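Local coordinates for thiamin pyrophosphokinase (Geobacillus thermodenitrificans, PDB 3K94), which probably transfers a pyrophosphate group from ATP to thiamine, making thiamine diphosphate, the coenzyme form of vitamin B1, at residues L116-D121 with L133-L137; V161-T167 with G195-E201. All blocks are in the same frame, centred on the assembly; numbering follows the deposited sequence.

Along the chain the two contacts follow in series, the first loop closing before the second opens. Contact 1 comes first: after helix 106-118 the chain forms a hairpin of strands 125-128 and 131-136, which brings residues 133-137 back against the C-terminal end of the helix. The chain then runs through strands 139-144 and 151-156 to contact 2, where residues 161-167 pair with residues 195-201 and close a longer loop, again without helix. Contact 1 thus ties a helix to the large mixed sheet, and contact 2 completes the edge of the three-stranded sheet. With centres about 16 Å apart, they meet where Phe197 and Phe199 reach His136 and Leu137.

Contact 1: residues L116-D121 with L133-L137; sequences LLKYAD and LTVHL
Leu117 and Val135 meet through methyl groups set by their first torsions: in both, a branch lies anti to the carbonyl carbon, CG in Leu117 (chi1 -68°) and CG1 in Val135 (chi1 -58°). Leu117 CD2 comes within 3.8 Å of Val135 CG1, the two side chains crossing at about a right angle. The other valine methyl comes up against the last helical turn, where Val135 CG2 lies 3.5 Å from Leu116 O and 3.9 Å from Leu116 CB. One valine therefore spreads its two branches over successive residues of the helix. Farther back along the strand, Leu116 CD2 touches Leu133 CD2 at 3.9 Å.

This is helix-on-sheet packing: the C-terminal end of helix 106-118 lies against strand 131-136, which in the large mixed sheet runs between strands 125-128 and 204-209. The second subunit packs here too, its Phe110 on Leu133 and its Arg180 on Leu117.

Beyond the helix, Ala120 turns its methyl to the strand's end, with Ala120 CB 3.6 Å from Leu137 CD2. The other leucine methyl, Leu137 CD1, lies 3.8 Å from Asp121 CB, so the fork of Leu137 spans Ala120 and Asp121. Cut back to an alanine here, Leu137 would lose both methyls, which would probably leave Ala120 CB and Asp121 CB without this apolar partner and open a gap beside them. No direct hydrogen bond joins the two segments; instead one water donates to Ala120 O and accepts from Leu137 N, at 2.9 Å from the former.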
loop_
_atom_site.group_PDB
_atom_site.type_symbol
_atom_site.label_atom_id
_atom_site.label_comp_id
_atom_site.label_asym_id
_atom_site.label_seq_id
_atom_site.Cartn_x
_atom_site.Cartn_y
_atom_site.Cartn_z
ATOM N N LEU B 116 -3.815 10.484 -6.170
ATOM C CA LEU B 116 -4.909 10.958 -5.335
ATOM C C LEU B 116 -4.527 12.258 -4.605
ATOM O O LEU B 116 -5.333 13.195 -4.505
ATOM C CB LEU B 116 -5.361 9.874 -4.356
ATOM C CG LEU B 116 -6.474 8.960 -4.891
ATOM C CD1 LEU B 116 -6.076 8.354 -6.218
ATOM C CD2 LEU B 116 -6.826 7.874 -3.875
ATOM N N LEU B 117 -3.298 12.310 -4.103
ATOM C CA LEU B 117 -2.801 13.503 -3.419
ATOM C C LEU B 117 -2.698 14.698 -4.339
ATOM O O LEU B 117 -3.076 15.804 -3.966
ATOM C CB LEU B 117 -1.438 13.240 -2.790
ATOM C CG LEU B 117 -1.555 12.264 -1.634
ATOM C CD1 LEU B 117 -0.173 11.839 -1.190
ATOM C CD2 LEU B 117 -2.357 12.917 -0.509
ATOM N N LYS B 118 -2.177 14.480 -5.540
ATOM C CA LYS B 118 -2.116 15.550 -6.523
ATOM C C LYS B 118 -3.507 16.118 -6.771
ATOM O O LYS B 118 -3.674 17.333 -6.895
ATOM C CB LYS B 118 -1.492 15.073 -7.832
ATOM C CG LYS B 118 -1.615 16.096 -8.958
ATOM C CD LYS B 118 -0.915 15.629 -10.218
ATOM C CE LYS B 118 -1.000 16.668 -11.324
ATOM N NZ LYS B 118 -0.109 16.295 -12.455
ATOM N N TYR B 119 -4.507 15.244 -6.833
ATOM C CA TYR B 119 -5.886 15.675 -7.050
ATOM C C TYR B 119 -6.712 15.584 -5.765
ATOM O O TYR B 119 -7.880 15.199 -5.794
ATOM C CB TYR B 119 -6.539 14.845 -8.159
ATOM C CG TYR B 119 -5.901 15.029 -9.525
ATOM C CD1 TYR B 119 -6.017 16.230 -10.210
ATOM C CD2 TYR B 119 -5.197 13.999 -10.131
ATOM C CE1 TYR B 119 -5.438 16.400 -11.460
ATOM C CE2 TYR B 119 -4.624 14.154 -11.376
ATOM C CZ TYR B 119 -4.741 15.356 -12.035
ATOM O OH TYR B 119 -4.171 15.510 -13.280
ATOM N N ALA B 120 -6.099 15.942 -4.641
ATOM C CA ALA B 120 -6.743 15.803 -3.343
ATOM C C ALA B 120 -8.094 16.517 -3.238
ATOM O O ALA B 120 -8.941 16.120 -2.451
ATOM C CB ALA B 120 -5.797 16.259 -2.220
ATOM N N ASP B 121 -8.299 17.567 -4.023
ATOM C CA ASP B 121 -9.577 18.284 -3.968
ATOM C C ASP B 121 -10.693 17.622 -4.771
ATOM O O ASP B 121 -11.827 18.084 -4.752
ATOM C CB ASP B 121 -9.428 19.758 -4.383
ATOM C CG ASP B 121 -8.848 19.932 -5.789
ATOM O OD1 ASP B 121 -8.246 18.986 -6.346
ATOM O OD2 ASP B 121 -8.986 21.044 -6.337
ATOM N N LEU B 133 -9.735 3.519 -0.384
ATOM C CA LEU B 133 -8.745 4.462 0.112
ATOM C C LEU B 133 -9.014 5.818 -0.509
ATOM O O LEU B 133 -9.289 5.915 -1.706
ATOM C CB LEU B 133 -7.320 3.956 -0.189
ATOM C CG LEU B 133 -6.103 4.770 0.274
ATOM C CD1 LEU B 133 -4.874 3.886 0.307
ATOM C CD2 LEU B 133 -5.866 5.973 -0.648
ATOM N N THR B 134 -8.981 6.850 0.329
ATOM C CA THR B 134 -9.257 8.214 -0.084
ATOM C C THR B 134 -8.345 9.174 0.674
ATOM O O THR B 134 -7.882 8.871 1.778
ATOM C CB THR B 134 -10.732 8.624 0.186
ATOM O OG1 THR B 134 -11.064 8.416 1.572
ATOM C CG2 THR B 134 -11.692 7.834 -0.686
ATOM N N VAL B 135 -8.088 10.335 0.079
ATOM C CA VAL B 135 -7.326 11.386 0.754
ATOM C C VAL B 135 -8.159 12.663 0.757
ATOM O O VAL B 135 -8.972 12.879 -0.145
ATOM C CB VAL B 135 -5.944 11.624 0.091
ATOM C CG1 VAL B 135 -5.121 10.325 0.076
ATOM C CG2 VAL B 135 -6.123 12.154 -1.307
ATOM N N HIS B 136 -7.961 13.505 1.763
ATOM C CA HIS B 136 -8.867 14.631 1.988
ATOM C C HIS B 136 -8.162 15.919 2.403
ATOM O O HIS B 136 -7.183 15.897 3.159
ATOM C CB HIS B 136 -9.896 14.267 3.065
ATOM C CG HIS B 136 -10.743 13.090 2.709
ATOM N ND1 HIS B 136 -10.445 11.806 3.115
ATOM C CD2 HIS B 136 -11.871 12.997 1.966
ATOM C CE1 HIS B 136 -11.358 10.975 2.644
ATOM N NE2 HIS B 136 -12.226 11.671 1.933
ATOM N N LEU B 137 -8.704 17.036 1.932
ATOM C CA LEU B 137 -8.290 18.360 2.375
ATOM C C LEU B 137 -9.233 18.800 3.496
ATOM O O LEU B 137 -10.244 18.143 3.746
ATOM C CB LEU B 137 -8.331 19.338 1.194
ATOM C CG LEU B 137 -7.426 18.931 0.010
ATOM C CD1 LEU B 137 -7.460 19.963 -1.116
ATOM C CD2 LEU B 137 -5.971 18.684 0.449
HETATM O O HOH W 1 -10.651 17.038 -0.316
#

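Contact 2: residues V161-T167 with G195-E201; sequences VAEFTLT and GTFSFSE
An antiparallel ladder joins strand 165-167, an outer strand of a three-stranded sheet, to strand 194-199, its middle one, with Thr165 and Ser198 as a hydrogen-bonded pair. Thr165 N donates to Ser198 O at 2.9 Å, and Ser198 N returns the bond to Thr165 O. Thr167 and Thr196 make the next such pair. Between them Leu166 and Phe197 are a non-hydrogen-bonded pair on the other face, and Leu166 CD2 packs 3.5 Å from Phe197 CB. Where the ladder gives way to loop, Ser200 N still donates to Ala162 O at 3.0 Å, and Ser200 OG makes a weak bond to Glu163 OE2.

Beside Leu166 and Phe197, Phe164 turns its ring edge to Phe199 CB, and Val161 CG1 packs on that same Phe199 CB at 3.7 Å. A second shell surrounds these aromatics: Tyr154 meets Phe164 edge-to-face, His136 does the same with Phe197, and Leu204 lies against both Phe164 and Phe199. The polar face is bridged by water, one molecule joining Thr165 O to Thr196 OG1, and Thr165 OG1 is bonded to Asn175 N. The hydroxyls of Thr167 (chi1 72°) and Thr196 (chi1 55°) each lie between backbone N and carbonyl carbon, which brings Thr167 OG1 and Thr196 OG1 into a hydrogen bond of 2.6 Å.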
loop_
_atom_site.group_PDB
_atom_site.type_symbol
_atom_site.label_atom_id
_atom_site.label_comp_id
_atom_site.label_asym_id
_atom_site.label_seq_id
_atom_site.Cartn_x
_atom_site.Cartn_y
_atom_site.Cartn_z
ATOM N N VAL B 161 -2.298 17.565 11.374
ATOM C CA VAL B 161 -3.704 17.671 11.011
ATOM C C VAL B 161 -4.435 18.235 12.218
ATOM O O VAL B 161 -4.460 17.611 13.279
ATOM C CB VAL B 161 -4.295 16.304 10.643
ATOM C CG1 VAL B 161 -5.821 16.359 10.668
ATOM C CG2 VAL B 161 -3.778 15.844 9.267
ATOM N N ALA B 162 -5.014 19.421 12.067
ATOM C CA ALA B 162 -5.590 20.120 13.215
ATOM C C ALA B 162 -7.084 19.907 13.365
ATOM O O ALA B 162 -7.793 19.645 12.386
ATOM C CB ALA B 162 -5.268 21.610 13.162
ATOM N N GLU B 163 -7.529 20.027 14.614
ATOM C CA GLU B 163 -8.925 19.950 15.012
ATOM C C GLU B 163 -9.645 18.755 14.408
ATOM O O GLU B 163 -10.759 18.871 13.907
ATOM C CB GLU B 163 -9.661 21.250 14.683
ATOM C CG GLU B 163 -9.023 22.499 15.273
ATOM C CD GLU B 163 -9.754 23.765 14.851
ATOM O OE1 GLU B 163 -11.003 23.765 14.875
ATOM O OE2 GLU B 163 -9.087 24.755 14.486
ATOM N N PHE B 164 -9.000 17.597 14.463
ATOM C CA PHE B 164 -9.631 16.383 13.990
ATOM C C PHE B 164 -10.802 16.005 14.908
ATOM O O PHE B 164 -10.642 15.905 16.120
ATOM C CB PHE B 164 -8.608 15.261 13.901
ATOM C CG PHE B 164 -9.139 14.032 13.265
ATOM C CD1 PHE B 164 -9.570 14.059 11.945
ATOM C CD2 PHE B 164 -9.225 12.847 13.975
ATOM C CE1 PHE B 164 -10.075 12.923 11.348
ATOM C CE2 PHE B 164 -9.715 11.705 13.373
ATOM C CZ PHE B 164 -10.137 11.746 12.051
ATOM N N THR B 165 -11.980 15.802 14.324
ATOM C CA THR B 165 -13.184 15.531 15.105
ATOM C C THR B 165 -14.028 14.441 14.458
ATOM O O THR B 165 -14.281 14.473 13.252
ATOM C CB THR B 165 -14.034 16.807 15.262
ATOM O OG1 THR B 165 -13.286 17.787 15.989
ATOM C CG2 THR B 165 -15.352 16.505 15.986
ATOM N N LEU B 166 -14.436 13.461 15.255
ATOM C CA LEU B 166 -15.279 12.376 14.761
ATOM C C LEU B 166 -16.638 12.391 15.442
ATOM O O LEU B 166 -16.728 12.717 16.621
ATOM C CB LEU B 166 -14.631 11.016 15.019
ATOM C CG LEU B 166 -13.281 10.673 14.392
ATOM C CD1 LEU B 166 -12.774 9.348 14.972
ATOM C CD2 LEU B 166 -13.404 10.588 12.875
ATOM N N THR B 167 -17.688 12.051 14.689
ATOM C CA THR B 167 -18.996 11.749 15.273
ATOM C C THR B 167 -19.477 10.388 14.750
ATOM O O THR B 167 -19.257 10.059 13.585
ATOM C CB THR B 167 -20.058 12.864 14.996
ATOM O OG1 THR B 167 -20.458 12.848 13.618
ATOM C CG2 THR B 167 -19.519 14.273 15.370
ATOM N N GLY B 195 -21.844 8.882 10.236
ATOM C CA GLY B 195 -20.977 9.698 11.064
ATOM C C GLY B 195 -20.231 10.713 10.230
ATOM O O GLY B 195 -20.416 10.776 9.017
ATOM N N THR B 196 -19.394 11.510 10.884
ATOM C CA THR B 196 -18.573 12.488 10.190
ATOM C C THR B 196 -17.130 12.455 10.686
ATOM O O THR B 196 -16.855 12.001 11.807
ATOM C CB THR B 196 -19.111 13.914 10.416
ATOM O OG1 THR B 196 -19.203 14.165 11.817
ATOM C CG2 THR B 196 -20.495 14.073 9.813
ATOM N N PHE B 197 -16.215 12.915 9.839
ATOM C CA PHE B 197 -14.894 13.331 10.288
ATOM C C PHE B 197 -14.644 14.722 9.759
ATOM O O PHE B 197 -15.128 15.064 8.691
ATOM C CB PHE B 197 -13.766 12.345 9.899
ATOM C CG PHE B 197 -13.560 12.152 8.407
ATOM C CD1 PHE B 197 -14.368 11.283 7.686
ATOM C CD2 PHE B 197 -12.509 12.783 7.747
ATOM C CE1 PHE B 197 -14.168 11.074 6.315
ATOM C CE2 PHE B 197 -12.285 12.585 6.366
ATOM C CZ PHE B 197 -13.123 11.727 5.652
ATOM N N SER B 198 -13.917 15.535 10.512
ATOM C CA SER B 198 -13.606 16.878 10.049
ATOM C C SER B 198 -12.276 17.316 10.612
ATOM O O SER B 198 -11.833 16.819 11.644
ATOM C CB SER B 198 -14.708 17.873 10.450
ATOM O OG SER B 198 -14.740 18.084 11.857
ATOM N N PHE B 199 -11.641 18.256 9.932
ATOM C CA PHE B 199 -10.382 18.809 10.393
ATOM C C PHE B 199 -10.214 20.153 9.725
ATOM O O PHE B 199 -10.775 20.382 8.658
ATOM C CB PHE B 199 -9.196 17.867 10.104
ATOM C CG PHE B 199 -9.060 17.453 8.651
ATOM C CD1 PHE B 199 -9.864 16.450 8.121
ATOM C CD2 PHE B 199 -8.107 18.047 7.828
ATOM C CE1 PHE B 199 -9.741 16.059 6.788
ATOM C CE2 PHE B 199 -7.963 17.653 6.488
ATOM C CZ PHE B 199 -8.784 16.660 5.964
ATOM N N SER B 200 -9.445 21.040 10.349
ATOM C CA SER B 200 -9.353 22.418 9.867
ATOM C C SER B 200 -8.061 22.690 9.114
ATOM O O SER B 200 -7.970 23.652 8.360
ATOM C CB SER B 200 -9.467 23.397 11.041
ATOM O OG SER B 200 -8.303 23.326 11.843
ATOM N N GLU B 201 -7.053 21.855 9.335
ATOM C CA GLU B 201 -5.766 22.031 8.670
ATOM C C GLU B 201 -5.148 20.704 8.270
ATOM O O GLU B 201 -5.326 19.699 8.959
ATOM C CB GLU B 201 -4.778 22.756 9.578
ATOM C CG GLU B 201 -5.103 24.202 9.831
ATOM C CD GLU B 201 -4.005 24.893 10.605
ATOM O OE1 GLU B 201 -2.920 24.287 10.756
ATOM O OE2 GLU B 201 -4.226 26.036 11.061
HETATM O O HOH W 2 -12.961 19.904 13.144
HETATM O O HOH W 3 -16.818 15.348 12.525
#